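Local coordinates for Cys-Gly metallodipeptidase DUG1 (Saccharomyces cerevisiae, PDB 4G1P), which hydrolyses the dipeptide Cys-Gly as a metal-dependent dipeptidase and provides the catalytic component of the glutathione-degrading degradosomal complex, at residues N219-I224 and E356-L361; A242-D247 and S375-R380; S93-L98 and Q473-S478; N396-A401 and N434-L439; S37-V42 and S79-I84. One frame throughout, in Å; residues are numbered along the deposited sequence.

Contact 1: N219-I224 and E356-L361; sequences NYYQTI and EKLTSL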
# COMPACT_ATOMS: atom_id res chain seq x y z
N ASN A 219 -18.24 5.97 -10.38
CA ASN A 219 -17.78 7.15 -9.66
C ASN A 219 -16.69 6.73 -8.68
O ASN A 219 -16.93 5.89 -7.80
CB ASN A 219 -18.94 7.84 -8.94
CG ASN A 219 -19.78 8.69 -9.87
OD1 ASN A 219 -19.84 8.44 -11.08
ND2 ASN A 219 -20.43 9.72 -9.33
N TYR A 220 -15.50 7.26 -8.86
CA TYR A 220 -14.38 6.83 -8.03
C TYR A 220 -14.03 7.90 -7.01
O TYR A 220 -13.74 9.05 -7.38
CB TYR A 220 -13.18 6.48 -8.90
CG TYR A 220 -12.22 5.51 -8.26
CD1 TYR A 220 -11.38 5.91 -7.24
CD2 TYR A 220 -12.16 4.19 -8.67
CE1 TYR A 220 -10.49 5.03 -6.65
CE2 TYR A 220 -11.28 3.30 -8.09
CZ TYR A 220 -10.45 3.73 -7.07
OH TYR A 220 -9.56 2.85 -6.49
N TYR A 221 -14.07 7.52 -5.74
CA TYR A 221 -13.86 8.46 -4.65
C TYR A 221 -12.63 8.14 -3.80
O TYR A 221 -12.18 6.99 -3.71
CB TYR A 221 -15.09 8.53 -3.74
CG TYR A 221 -16.35 8.96 -4.45
CD1 TYR A 221 -16.59 10.29 -4.71
CD2 TYR A 221 -17.28 8.02 -4.87
CE1 TYR A 221 -17.73 10.68 -5.38
CE2 TYR A 221 -18.43 8.40 -5.54
CZ TYR A 221 -18.65 9.74 -5.79
OH TYR A 221 -19.79 10.13 -6.46
N GLN A 222 -12.09 9.19 -3.18
CA GLN A 222 -11.08 9.01 -2.15
C GLN A 222 -11.48 9.83 -0.93
O GLN A 222 -11.79 11.02 -1.04
CB GLN A 222 -9.67 9.39 -2.64
CG GLN A 222 -9.49 10.83 -3.04
CD GLN A 222 -8.08 11.13 -3.51
OE1 GLN A 222 -7.24 10.23 -3.61
NE2 GLN A 222 -7.81 12.39 -3.80
N THR A 223 -11.50 9.18 0.23
CA THR A 223 -11.74 9.88 1.48
C THR A 223 -10.39 10.19 2.13
O THR A 223 -9.61 9.28 2.41
CB THR A 223 -12.63 9.07 2.45
OG1 THR A 223 -13.97 9.07 1.96
CG2 THR A 223 -12.63 9.68 3.83
N ILE A 224 -10.13 11.48 2.36
CA ILE A 224 -8.83 11.91 2.89
C ILE A 224 -8.91 12.33 4.35
O ILE A 224 -9.66 13.23 4.70
CB ILE A 224 -8.25 13.06 2.07
CG1 ILE A 224 -8.50 12.83 0.58
CG2 ILE A 224 -6.78 13.21 2.36
CD1 ILE A 224 -8.04 13.98 -0.32
N GLU A 356 -23.72 14.03 -10.05
CA GLU A 356 -23.72 15.12 -9.08
C GLU A 356 -24.36 14.76 -7.75
O GLU A 356 -23.72 14.82 -6.70
CB GLU A 356 -24.46 16.31 -9.67
CG GLU A 356 -23.74 17.63 -9.53
CD GLU A 356 -22.74 17.84 -10.64
OE1 GLU A 356 -22.52 16.89 -11.42
OE2 GLU A 356 -22.18 18.96 -10.74
N LYS A 357 -25.64 14.40 -7.79
CA LYS A 357 -26.36 14.05 -6.56
C LYS A 357 -25.69 12.92 -5.79
O LYS A 357 -25.63 12.94 -4.56
CB LYS A 357 -27.83 13.71 -6.85
CG LYS A 357 -28.67 13.55 -5.57
CD LYS A 357 -30.16 13.35 -5.86
CE LYS A 357 -30.98 13.12 -4.57
NZ LYS A 357 -31.31 11.67 -4.31
N LEU A 358 -25.17 11.93 -6.51
CA LEU A 358 -24.54 10.79 -5.89
C LEU A 358 -23.33 11.27 -5.10
O LEU A 358 -23.12 10.86 -3.95
CB LEU A 358 -24.10 9.78 -6.94
CG LEU A 358 -23.31 8.61 -6.37
CD1 LEU A 358 -24.11 7.90 -5.33
CD2 LEU A 358 -22.93 7.66 -7.45
N THR A 359 -22.56 12.15 -5.71
CA THR A 359 -21.39 12.72 -5.07
C THR A 359 -21.74 13.51 -3.82
O THR A 359 -21.05 13.42 -2.79
CB THR A 359 -20.62 13.59 -6.06
OG1 THR A 359 -19.99 12.74 -7.01
CG2 THR A 359 -19.57 14.44 -5.35
N SER A 360 -22.82 14.28 -3.88
CA SER A 360 -23.28 15.00 -2.72
C SER A 360 -23.66 14.01 -1.64
O SER A 360 -23.30 14.18 -0.47
CB SER A 360 -24.47 15.88 -3.05
OG SER A 360 -24.05 16.97 -3.85
N LEU A 361 -24.40 12.98 -2.02
CA LEU A 361 -24.87 12.02 -1.03
C LEU A 361 -23.68 11.35 -0.36
O LEU A 361 -23.70 11.10 0.84
CB LEU A 361 -25.76 10.97 -1.68
CG LEU A 361 -27.11 11.48 -2.16
CD1 LEU A 361 -27.78 10.44 -3.07
CD2 LEU A 361 -28.01 11.86 -0.97
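Tyr221 of strand 210-226 and Thr359 of helix 355-371 meet where a helix lies on one face of the lid-domain sheet, the two-layer alpha/beta packing found in the lid domains of M20 peptidases. The short segments run almost in the same direction, 26° apart, with their axes 10.4 Å apart at the closest point, a gap that the long Tyr221 side chain spans. The polar part is a single hydrogen bond, Tyr221 OH to Thr359 OG1 at 2.7 Å, in which either hydroxyl could be the donor. Thr359 OG1 lies at the edge of the tyrosine ring, in its plane, and has a second, weak bond to Ser355 O one turn back in the helix. A phenylalanine in place of Tyr221 would probably leave Thr359 OG1 without its mate on the strand and open a small gap beside Leu358. The van der Waals part belongs to Leu358, whose side chain slides past that of Asn219 in the opposite direction and also packs on Ile267 of helix 267-270. Strand alternation sends Tyr220 the other way, where its hydroxyl bonds to Lys334 O of the second subunit; one strand thus serves both the helix layer and the dimer. With its CG anti to the backbone N (chi1 175°), Leu358 brings that carbon to 3.8 Å from Tyr221 OH.

Contact 2: A242-D247 and S375-R380; sequences AEPMID and SPNKCR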
# COMPACT_ATOMS: atom_id res chain seq x y z
N ALA A 242 -4.67 11.26 18.08
CA ALA A 242 -5.72 10.60 17.32
C ALA A 242 -5.13 10.05 16.01
O ALA A 242 -4.26 10.68 15.40
CB ALA A 242 -6.84 11.54 17.05
N GLU A 243 -5.61 8.88 15.58
CA GLU A 243 -5.06 8.23 14.39
C GLU A 243 -6.00 8.29 13.17
O GLU A 243 -7.11 7.75 13.21
CB GLU A 243 -4.67 6.79 14.71
CG GLU A 243 -3.82 6.65 15.96
CD GLU A 243 -3.26 5.25 16.18
OE1 GLU A 243 -3.36 4.39 15.28
OE2 GLU A 243 -2.72 4.99 17.28
N PRO A 244 -5.55 8.95 12.10
CA PRO A 244 -6.28 8.97 10.83
C PRO A 244 -6.71 7.57 10.38
O PRO A 244 -7.85 7.39 9.97
CB PRO A 244 -5.26 9.56 9.86
CG PRO A 244 -4.48 10.49 10.71
CD PRO A 244 -4.37 9.83 12.06
N MET A 245 -5.83 6.58 10.49
CA MET A 245 -6.20 5.21 10.14
C MET A 245 -7.39 4.67 10.92
O MET A 245 -8.19 3.90 10.39
CB MET A 245 -5.00 4.26 10.25
CG MET A 245 -4.15 4.19 9.00
SD MET A 245 -5.04 3.73 7.47
CE MET A 245 -5.33 1.99 7.76
N ILE A 246 -7.52 5.07 12.18
CA ILE A 246 -8.60 4.56 13.02
C ILE A 246 -9.94 5.18 12.59
O ILE A 246 -10.94 4.47 12.40
CB ILE A 246 -8.30 4.79 14.50
CG1 ILE A 246 -7.13 3.91 14.92
CG2 ILE A 246 -9.51 4.48 15.35
CD1 ILE A 246 -6.60 4.18 16.33
N ASP A 247 -9.95 6.49 12.40
CA ASP A 247 -11.14 7.15 11.87
C ASP A 247 -11.53 6.52 10.53
O ASP A 247 -12.70 6.20 10.30
CB ASP A 247 -10.89 8.65 11.70
CG ASP A 247 -10.48 9.31 13.01
OD1 ASP A 247 -10.74 8.71 14.07
OD2 ASP A 247 -9.92 10.43 12.97
N SER A 375 -13.48 13.40 16.44
CA SER A 375 -12.06 13.28 16.22
C SER A 375 -11.49 14.64 15.89
O SER A 375 -12.10 15.41 15.16
CB SER A 375 -11.79 12.31 15.07
OG SER A 375 -10.52 12.55 14.48
N PRO A 376 -10.29 14.93 16.41
CA PRO A 376 -9.59 16.18 16.11
C PRO A 376 -9.02 16.20 14.70
O PRO A 376 -8.51 17.22 14.27
CB PRO A 376 -8.44 16.18 17.12
CG PRO A 376 -8.21 14.76 17.43
CD PRO A 376 -9.53 14.06 17.33
N ASN A 377 -9.11 15.09 13.97
CA ASN A 377 -8.50 15.00 12.65
C ASN A 377 -9.26 15.81 11.58
O ASN A 377 -10.42 16.20 11.80
CB ASN A 377 -8.33 13.53 12.24
CG ASN A 377 -7.23 12.81 13.04
OD1 ASN A 377 -6.18 13.38 13.30
ND2 ASN A 377 -7.48 11.56 13.42
N LYS A 378 -8.60 16.07 10.46
CA LYS A 378 -9.23 16.70 9.29
C LYS A 378 -9.76 15.61 8.35
O LYS A 378 -9.18 14.53 8.28
CB LYS A 378 -8.24 17.59 8.53
CG LYS A 378 -7.66 18.72 9.35
CD LYS A 378 -6.54 19.48 8.60
CE LYS A 378 -5.12 18.92 8.87
NZ LYS A 378 -4.59 19.13 10.27
N CYS A 379 -10.85 15.89 7.65
CA CYS A 379 -11.43 14.89 6.75
C CYS A 379 -12.26 15.52 5.65
O CYS A 379 -12.95 16.52 5.85
CB CYS A 379 -12.29 13.87 7.52
SG CYS A 379 -12.98 12.52 6.46
N ARG A 380 -12.19 14.89 4.49
CA ARG A 380 -12.99 15.29 3.35
C ARG A 380 -12.94 14.21 2.29
O ARG A 380 -11.97 13.44 2.19
CB ARG A 380 -12.49 16.62 2.78
CG ARG A 380 -11.21 16.52 2.03
CD ARG A 380 -10.77 17.89 1.61
NE ARG A 380 -9.46 17.84 0.98
CZ ARG A 380 -9.26 17.51 -0.29
NH1 ARG A 380 -10.30 17.18 -1.06
NH2 ARG A 380 -8.03 17.49 -0.80
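Asp247 OD2 accepts two hydrogen bonds from across the contact, one on each face of its carboxylate plane. Asn377 ND2 reaches it at 2.7 Å along a nearly straight N-H line (173°), with the oxygen lying in the asparagine's own amide plane. Ser375 OG donates from the opposite face, also 2.7 Å from Asp247 OD2. The other oxygen, OD1, bonds to Ser258 OG of the second subunit, so three partners hold this buried carboxylate, which is likely to favour its charged form. Ser375 is itself fixed by an ST turn: its OG accepts from Asn377 N at 2.9 Å, which ties the two donors together. Beside the polar cluster, Ala242 CB rests on Pro376 CG at 3.5 Å, and the Pro244 ring crosses the Asn377 side chain at about a right angle. Phe370 of helix 355-371 packs on Asp247, Ser375 and Asn377. The contact joins the start of helix 244-252 to the turn leading into strand 378-391, at the dimer interface formed by the lid domain of this M20 peptidase.

Contact 3: S93-L98 and Q473-S478; sequences SKKTVL and QYYSES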
# COMPACT_ATOMS: atom_id res chain seq x y z
N SER A 93 -20.58 6.88 -50.93
CA SER A 93 -21.80 6.09 -51.01
C SER A 93 -21.83 5.02 -49.94
O SER A 93 -22.80 4.29 -49.81
CB SER A 93 -21.94 5.42 -52.37
OG SER A 93 -20.97 4.41 -52.52
N LYS A 94 -20.75 4.91 -49.17
CA LYS A 94 -20.71 3.89 -48.14
C LYS A 94 -21.05 4.48 -46.78
O LYS A 94 -20.85 5.68 -46.55
CB LYS A 94 -19.35 3.20 -48.11
CG LYS A 94 -19.06 2.36 -49.34
CD LYS A 94 -17.98 1.33 -49.04
CE LYS A 94 -17.71 0.42 -50.22
NZ LYS A 94 -16.62 0.97 -51.05
N LYS A 95 -21.56 3.66 -45.88
CA LYS A 95 -21.75 4.09 -44.51
C LYS A 95 -20.39 4.29 -43.81
O LYS A 95 -19.38 3.68 -44.17
CB LYS A 95 -22.62 3.09 -43.75
CG LYS A 95 -24.02 2.98 -44.30
CD LYS A 95 -24.74 1.78 -43.70
CE LYS A 95 -26.12 1.58 -44.31
NZ LYS A 95 -26.84 0.40 -43.75
N THR A 96 -20.37 5.15 -42.80
CA THR A 96 -19.15 5.35 -42.04
C THR A 96 -19.28 4.80 -40.62
O THR A 96 -20.13 5.24 -39.86
CB THR A 96 -18.79 6.82 -41.99
OG1 THR A 96 -18.49 7.27 -43.31
CG2 THR A 96 -17.59 7.04 -41.10
N VAL A 97 -18.44 3.83 -40.27
CA VAL A 97 -18.44 3.32 -38.90
C VAL A 97 -17.22 3.82 -38.12
O VAL A 97 -16.08 3.67 -38.56
CB VAL A 97 -18.47 1.79 -38.85
CG1 VAL A 97 -18.50 1.32 -37.41
CG2 VAL A 97 -19.67 1.27 -39.59
N LEU A 98 -17.48 4.43 -36.97
CA LEU A 98 -16.41 4.84 -36.08
C LEU A 98 -16.18 3.72 -35.07
O LEU A 98 -17.13 3.26 -34.41
CB LEU A 98 -16.77 6.14 -35.36
CG LEU A 98 -15.84 6.61 -34.23
CD1 LEU A 98 -14.42 6.61 -34.71
CD2 LEU A 98 -16.19 8.00 -33.79
N GLN A 473 -19.79 -6.03 -42.81
CA GLN A 473 -20.38 -6.40 -44.08
C GLN A 473 -21.90 -6.32 -44.02
O GLN A 473 -22.53 -5.69 -44.88
CB GLN A 473 -19.94 -7.81 -44.47
CG GLN A 473 -20.53 -8.28 -45.79
CD GLN A 473 -20.16 -7.36 -46.94
OE1 GLN A 473 -18.99 -7.08 -47.17
NE2 GLN A 473 -21.16 -6.89 -47.67
N TYR A 474 -22.49 -6.94 -43.00
CA TYR A 474 -23.94 -6.97 -42.90
C TYR A 474 -24.50 -5.59 -42.65
O TYR A 474 -25.53 -5.21 -43.24
CB TYR A 474 -24.40 -7.91 -41.80
CG TYR A 474 -24.22 -9.36 -42.14
CD1 TYR A 474 -24.18 -9.79 -43.46
CD2 TYR A 474 -24.09 -10.31 -41.14
CE1 TYR A 474 -24.01 -11.14 -43.77
CE2 TYR A 474 -23.92 -11.64 -41.43
CZ TYR A 474 -23.88 -12.06 -42.74
OH TYR A 474 -23.70 -13.40 -43.01
N TYR A 475 -23.85 -4.83 -41.78
CA TYR A 475 -24.29 -3.47 -41.52
C TYR A 475 -24.35 -2.69 -42.83
O TYR A 475 -25.33 -1.99 -43.10
CB TYR A 475 -23.42 -2.78 -40.47
CG TYR A 475 -23.85 -1.36 -40.23
CD1 TYR A 475 -25.02 -1.08 -39.54
CD2 TYR A 475 -23.13 -0.29 -40.75
CE1 TYR A 475 -25.44 0.21 -39.34
CE2 TYR A 475 -23.54 1.01 -40.55
CZ TYR A 475 -24.70 1.25 -39.84
OH TYR A 475 -25.11 2.54 -39.64
N SER A 476 -23.32 -2.83 -43.67
CA SER A 476 -23.29 -2.14 -44.96
C SER A 476 -24.47 -2.53 -45.85
O SER A 476 -24.85 -1.77 -46.74
CB SER A 476 -21.99 -2.43 -45.71
OG SER A 476 -21.98 -3.74 -46.24
N GLU A 477 -25.04 -3.70 -45.62
CA GLU A 477 -26.17 -4.17 -46.43
C GLU A 477 -27.54 -3.79 -45.87
O GLU A 477 -28.49 -3.67 -46.62
CB GLU A 477 -26.09 -5.68 -46.66
CG GLU A 477 -24.90 -6.13 -47.47
CD GLU A 477 -24.62 -7.62 -47.32
OE1 GLU A 477 -25.43 -8.32 -46.68
OE2 GLU A 477 -23.58 -8.09 -47.83
N SER A 478 -27.63 -3.58 -44.56
CA SER A 478 -28.90 -3.25 -43.91
C SER A 478 -29.48 -1.96 -44.45
O SER A 478 -28.77 -0.96 -44.52
CB SER A 478 -28.72 -3.05 -42.42
OG SER A 478 -28.49 -1.68 -42.14
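The Tyr475 ring carries the ammonium group of Lys95 over one face, a cation-pi contact with NZ 4.5 Å from the ring centroid and only 9° off the normal. The lysine's aliphatic chain accompanies it, CD coming to 3.5 Å from Tyr475 CE2, while Val97 CG2 approaches CD2 of the same ring obliquely at 4.0 Å. Gln398 and Ala401 of helix 397-410 also pack on this tyrosine. Extended beyond CG, Lys95 reaches the C-terminal part of helix 458-477, where NZ donates to Tyr475 O at 2.9 Å. NZ also bonds to Ser478 O, at a doubtful length. A positive charge near the carboxyl end of a helix would probably be favoured by the carbonyls gathered there. An alanine in place of Lys95 would probably leave Tyr475 O without this donor and the ring face without its cation. The contact holds the C-terminal helix against the residues leading into strand 96-102, a helix-on-sheet packing of the alpha/beta catalytic domain.

Contact 4: N396-A401 and N434-L439; sequences NAQFTA and NTSVLL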
# COMPACT_ATOMS: atom_id res chain seq x y z
N ASN A 396 -31.93 -2.05 -32.94
CA ASN A 396 -31.45 -1.29 -34.10
C ASN A 396 -30.43 -1.93 -35.04
O ASN A 396 -29.73 -2.90 -34.70
CB ASN A 396 -30.56 -0.13 -33.62
CG ASN A 396 -29.40 -0.60 -32.76
OD1 ASN A 396 -28.51 -1.32 -33.22
ND2 ASN A 396 -29.43 -0.22 -31.50
N ALA A 397 -30.35 -1.36 -36.24
CA ALA A 397 -29.62 -1.92 -37.36
C ALA A 397 -28.33 -2.62 -36.93
O ALA A 397 -28.04 -3.74 -37.36
CB ALA A 397 -29.31 -0.83 -38.39
N GLN A 398 -27.56 -1.97 -36.05
CA GLN A 398 -26.24 -2.47 -35.66
C GLN A 398 -26.29 -3.81 -34.96
O GLN A 398 -25.54 -4.72 -35.31
CB GLN A 398 -25.49 -1.45 -34.79
CG GLN A 398 -24.82 -0.34 -35.59
CD GLN A 398 -23.62 0.23 -34.86
OE1 GLN A 398 -22.55 -0.38 -34.83
NE2 GLN A 398 -23.80 1.39 -34.25
N PHE A 399 -27.18 -3.94 -33.97
CA PHE A 399 -27.33 -5.20 -33.24
C PHE A 399 -27.83 -6.32 -34.16
O PHE A 399 -27.42 -7.47 -34.03
CB PHE A 399 -28.26 -5.02 -32.03
CG PHE A 399 -27.59 -4.37 -30.84
CD1 PHE A 399 -26.83 -5.12 -29.96
CD2 PHE A 399 -27.74 -3.02 -30.60
CE1 PHE A 399 -26.20 -4.54 -28.86
CE2 PHE A 399 -27.13 -2.43 -29.49
CZ PHE A 399 -26.36 -3.19 -28.63
N THR A 400 -28.71 -5.98 -35.09
CA THR A 400 -29.18 -6.97 -36.05
C THR A 400 -28.02 -7.46 -36.90
O THR A 400 -27.79 -8.66 -37.02
CB THR A 400 -30.24 -6.37 -36.95
OG1 THR A 400 -31.28 -5.81 -36.14
CG2 THR A 400 -30.81 -7.43 -37.85
N ALA A 401 -27.29 -6.51 -37.47
CA ALA A 401 -26.08 -6.82 -38.22
C ALA A 401 -25.12 -7.68 -37.38
O ALA A 401 -24.63 -8.71 -37.85
CB ALA A 401 -25.40 -5.55 -38.69
N ASN A 434 -25.03 11.72 -32.22
CA ASN A 434 -26.40 11.26 -32.49
C ASN A 434 -26.46 10.08 -33.43
O ASN A 434 -27.02 10.17 -34.52
CB ASN A 434 -27.29 12.41 -32.95
CG ASN A 434 -27.48 13.47 -31.87
OD1 ASN A 434 -26.90 14.56 -31.96
ND2 ASN A 434 -28.28 13.15 -30.84
N THR A 435 -25.86 8.97 -33.01
CA THR A 435 -25.95 7.70 -33.71
C THR A 435 -26.16 6.62 -32.67
O THR A 435 -26.13 6.90 -31.47
CB THR A 435 -24.65 7.37 -34.45
OG1 THR A 435 -23.54 7.61 -33.58
CG2 THR A 435 -24.52 8.22 -35.70
N SER A 436 -26.37 5.39 -33.12
CA SER A 436 -26.44 4.27 -32.21
C SER A 436 -25.04 3.78 -31.88
O SER A 436 -24.10 4.00 -32.64
CB SER A 436 -27.23 3.13 -32.84
OG SER A 436 -26.60 2.72 -34.04
N VAL A 437 -24.90 3.12 -30.74
CA VAL A 437 -23.64 2.51 -30.38
C VAL A 437 -23.87 1.04 -30.15
O VAL A 437 -24.86 0.65 -29.52
CB VAL A 437 -23.06 3.13 -29.10
CG1 VAL A 437 -21.86 2.33 -28.62
CG2 VAL A 437 -22.67 4.60 -29.33
N LEU A 438 -22.96 0.22 -30.67
CA LEU A 438 -22.96 -1.22 -30.43
C LEU A 438 -21.71 -1.65 -29.64
O LEU A 438 -20.60 -1.23 -29.97
CB LEU A 438 -23.00 -1.95 -31.76
CG LEU A 438 -22.56 -3.41 -31.70
CD1 LEU A 438 -23.64 -4.26 -31.07
CD2 LEU A 438 -22.23 -3.90 -33.10
N LEU A 439 -21.89 -2.49 -28.62
CA LEU A 439 -20.74 -3.09 -27.94
C LEU A 439 -20.54 -4.54 -28.36
O LEU A 439 -21.41 -5.38 -28.14
CB LEU A 439 -20.90 -3.02 -26.43
CG LEU A 439 -21.13 -1.64 -25.86
CD1 LEU A 439 -21.08 -1.75 -24.37
CD2 LEU A 439 -20.09 -0.68 -26.37
O HOH W 1 -27.89 1.34 -36.04
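Gln398 and Phe399, in the first turn of helix 397-410, pack on Ser436 and Leu438 in a buried helix-to-strand contact at the margin of the catalytic domain's sheet. Gln398 NE2 donates to Ser436 OG at 3.1 Å, nearly straight (169°) and with the hydroxyl lying in the amide plane. The same nitrogen also bonds to Val196 O, and OE1 bonds to Tyr471 OH of helix 458-477; partners at both ends of the amide fix its rotation and satisfy a polar group inside the packing. Ser436 OG, placed between the backbone N and the carbonyl carbon (chi1 60°), also meets a water at 2.8 Å, which in turn accepts a weak bond from Gln398 N. Strand 437-439 is outermost in the sheet within this chain, beside strand 195-198, and the helix lies on it as one outer layer of the alpha/beta fold. The helix begins with an N-cap: Asn396 OD1 accepts from Phe399 N at 3.0 Å. Phe399 turns its ring so that Leu438 CD1 sits over one face, a CH-pi contact 3.6 Å from the centroid and displaced toward the rim, with CE1 the nearest ring atom. Leu211 and Tyr213 of strand 210-226 also touch that ring. Leu438 CB, meanwhile, lies 3.5 Å from Gln398 OE1, and Val437 points away from the helix and packs on Thr426 and Gln430 of helix 426-433.

Contact 5: S37-V42 and S79-I84; sequences SLRSKV and SLPPVI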
# COMPACT_ATOMS: atom_id res chain seq x y z
N SER A 37 6.26 7.37 -14.70
CA SER A 37 7.56 6.90 -15.17
C SER A 37 7.46 6.12 -16.48
O SER A 37 8.46 5.92 -17.16
CB SER A 37 8.22 6.03 -14.11
OG SER A 37 7.75 4.69 -14.21
N LEU A 38 6.25 5.69 -16.84
CA LEU A 38 6.07 4.91 -18.06
C LEU A 38 5.33 5.69 -19.13
O LEU A 38 4.96 5.13 -20.17
CB LEU A 38 5.30 3.62 -17.76
CG LEU A 38 5.96 2.62 -16.81
CD1 LEU A 38 5.03 1.45 -16.58
CD2 LEU A 38 7.29 2.16 -17.36
N ARG A 39 5.08 6.98 -18.87
CA ARG A 39 4.35 7.80 -19.83
C ARG A 39 4.99 7.70 -21.21
O ARG A 39 4.29 7.59 -22.22
CB ARG A 39 4.26 9.25 -19.35
CG ARG A 39 3.53 10.22 -20.30
CD ARG A 39 2.10 9.79 -20.61
NE ARG A 39 1.37 9.41 -19.40
CZ ARG A 39 0.47 10.17 -18.78
NH1 ARG A 39 0.16 11.36 -19.26
NH2 ARG A 39 -0.13 9.73 -17.68
N SER A 40 6.31 7.70 -21.25
CA SER A 40 7.04 7.62 -22.52
C SER A 40 6.71 6.33 -23.26
O SER A 40 6.61 6.32 -24.49
CB SER A 40 8.54 7.75 -22.31
OG SER A 40 9.09 6.55 -21.83
N LYS A 41 6.53 5.25 -22.52
CA LYS A 41 6.08 3.99 -23.11
C LYS A 41 4.72 4.16 -23.76
O LYS A 41 4.49 3.66 -24.87
CB LYS A 41 6.02 2.90 -22.05
CG LYS A 41 7.38 2.56 -21.47
CD LYS A 41 8.38 2.29 -22.58
CE LYS A 41 9.75 1.88 -22.03
NZ LYS A 41 10.78 1.80 -23.11
N VAL A 42 3.83 4.88 -23.08
CA VAL A 42 2.51 5.11 -23.63
C VAL A 42 2.61 5.81 -24.98
O VAL A 42 1.89 5.45 -25.91
CB VAL A 42 1.58 5.91 -22.68
CG1 VAL A 42 0.18 5.94 -23.24
CG2 VAL A 42 1.56 5.25 -21.33
N SER A 79 2.45 15.66 -20.68
CA SER A 79 1.45 15.66 -21.74
C SER A 79 0.60 14.40 -21.63
O SER A 79 1.07 13.37 -21.15
CB SER A 79 2.10 15.72 -23.12
OG SER A 79 2.96 16.83 -23.26
N LEU A 80 -0.65 14.46 -22.08
CA LEU A 80 -1.51 13.29 -22.11
C LEU A 80 -1.18 12.43 -23.33
O LEU A 80 -0.69 12.96 -24.33
CB LEU A 80 -2.99 13.72 -22.17
CG LEU A 80 -3.55 14.36 -20.90
CD1 LEU A 80 -4.71 15.27 -21.23
CD2 LEU A 80 -3.97 13.31 -19.88
N PRO A 81 -1.43 11.11 -23.24
CA PRO A 81 -1.35 10.21 -24.41
C PRO A 81 -2.25 10.74 -25.50
O PRO A 81 -3.35 11.15 -25.19
CB PRO A 81 -1.93 8.90 -23.88
CG PRO A 81 -1.77 8.96 -22.42
CD PRO A 81 -1.84 10.40 -22.02
N PRO A 82 -1.78 10.73 -26.76
CA PRO A 82 -2.55 11.27 -27.89
C PRO A 82 -3.75 10.40 -28.24
O PRO A 82 -3.65 9.19 -28.11
CB PRO A 82 -1.53 11.21 -29.04
CG PRO A 82 -0.60 10.12 -28.65
CD PRO A 82 -0.47 10.22 -27.17
N VAL A 83 -4.87 10.99 -28.67
CA VAL A 83 -5.97 10.18 -29.16
C VAL A 83 -5.70 9.98 -30.62
O VAL A 83 -5.26 10.91 -31.29
CB VAL A 83 -7.36 10.84 -29.00
CG1 VAL A 83 -8.42 9.96 -29.61
CG2 VAL A 83 -7.68 11.03 -27.55
N ILE A 84 -5.91 8.76 -31.11
CA ILE A 84 -5.49 8.41 -32.46
C ILE A 84 -6.68 8.36 -33.39
O ILE A 84 -7.52 7.50 -33.27
CB ILE A 84 -4.81 7.05 -32.50
CG1 ILE A 84 -3.60 7.01 -31.56
CG2 ILE A 84 -4.39 6.73 -33.92
CD1 ILE A 84 -2.94 5.65 -31.45
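Arg39 and Val42, one turn apart at the start of helix 39-55, both bear on the loop that leads into strand 83-88. Arg39 NH1 donates to Ser79 O at 2.9 Å; the oxygen lies at the edge of the guanidinium, close to its plane, although the N-H line is bent (144°). Over one face of the same flat group lies the Pro81 ring, its CD 3.5 Å from Arg39 NH1, and the two side chains cross at about a right angle. Val42 meets another part of that proline, with CG1 3.7 Å from Pro81 CG. One proline is thus engaged by a charged plane and by a methyl group of the same helix. In the next shell, Arg39 is bent at chi2 and chi3 (58° and 46°), which sets CD and NE off an extended course. Its other terminal nitrogen, NH2, bonds to Ser33 O, so the guanidinium is held on both branches and links two backbone carbonyls, with a weak further bond to the Gln69 side chain. Beyond Pro81 stands Tyr103, which packs on that ring and whose OH is hydrogen-bonded to Pro82 O. In sequence Tyr103 lies between His102, a probable zinc ligand, and Asp104, the probable active-site aspartate, whose side chain is about 5 Å from that of Val42. The contact therefore joins an outer helix and a sheet-entry loop near the active-site region of an M20 catalytic domain.

How the contacts relate
The five contacts divide between the two domains of the enzyme. Contacts 3, 4 and 5 all reach the six-stranded sheet of the catalytic domain. Contacts 3 and 4 touch, their centres 11 Å apart, whereas the centre of contact 5 lies about 32 Å from that of contact 3 and about 31 Å from that of contact 4. Contacts 1 and 2 share the lid sheet, their centres 19 Å apart, and meet where Ile224 N probably bonds to Arg380 O. Along the chain contact 5 closes first, contact 3 then opens, contacts 1 and 2 interleave, contact 4 follows, and contact 3 closes last. The lid is thus an insertion in the catalytic domain, whose sheet is completed only after the chain returns.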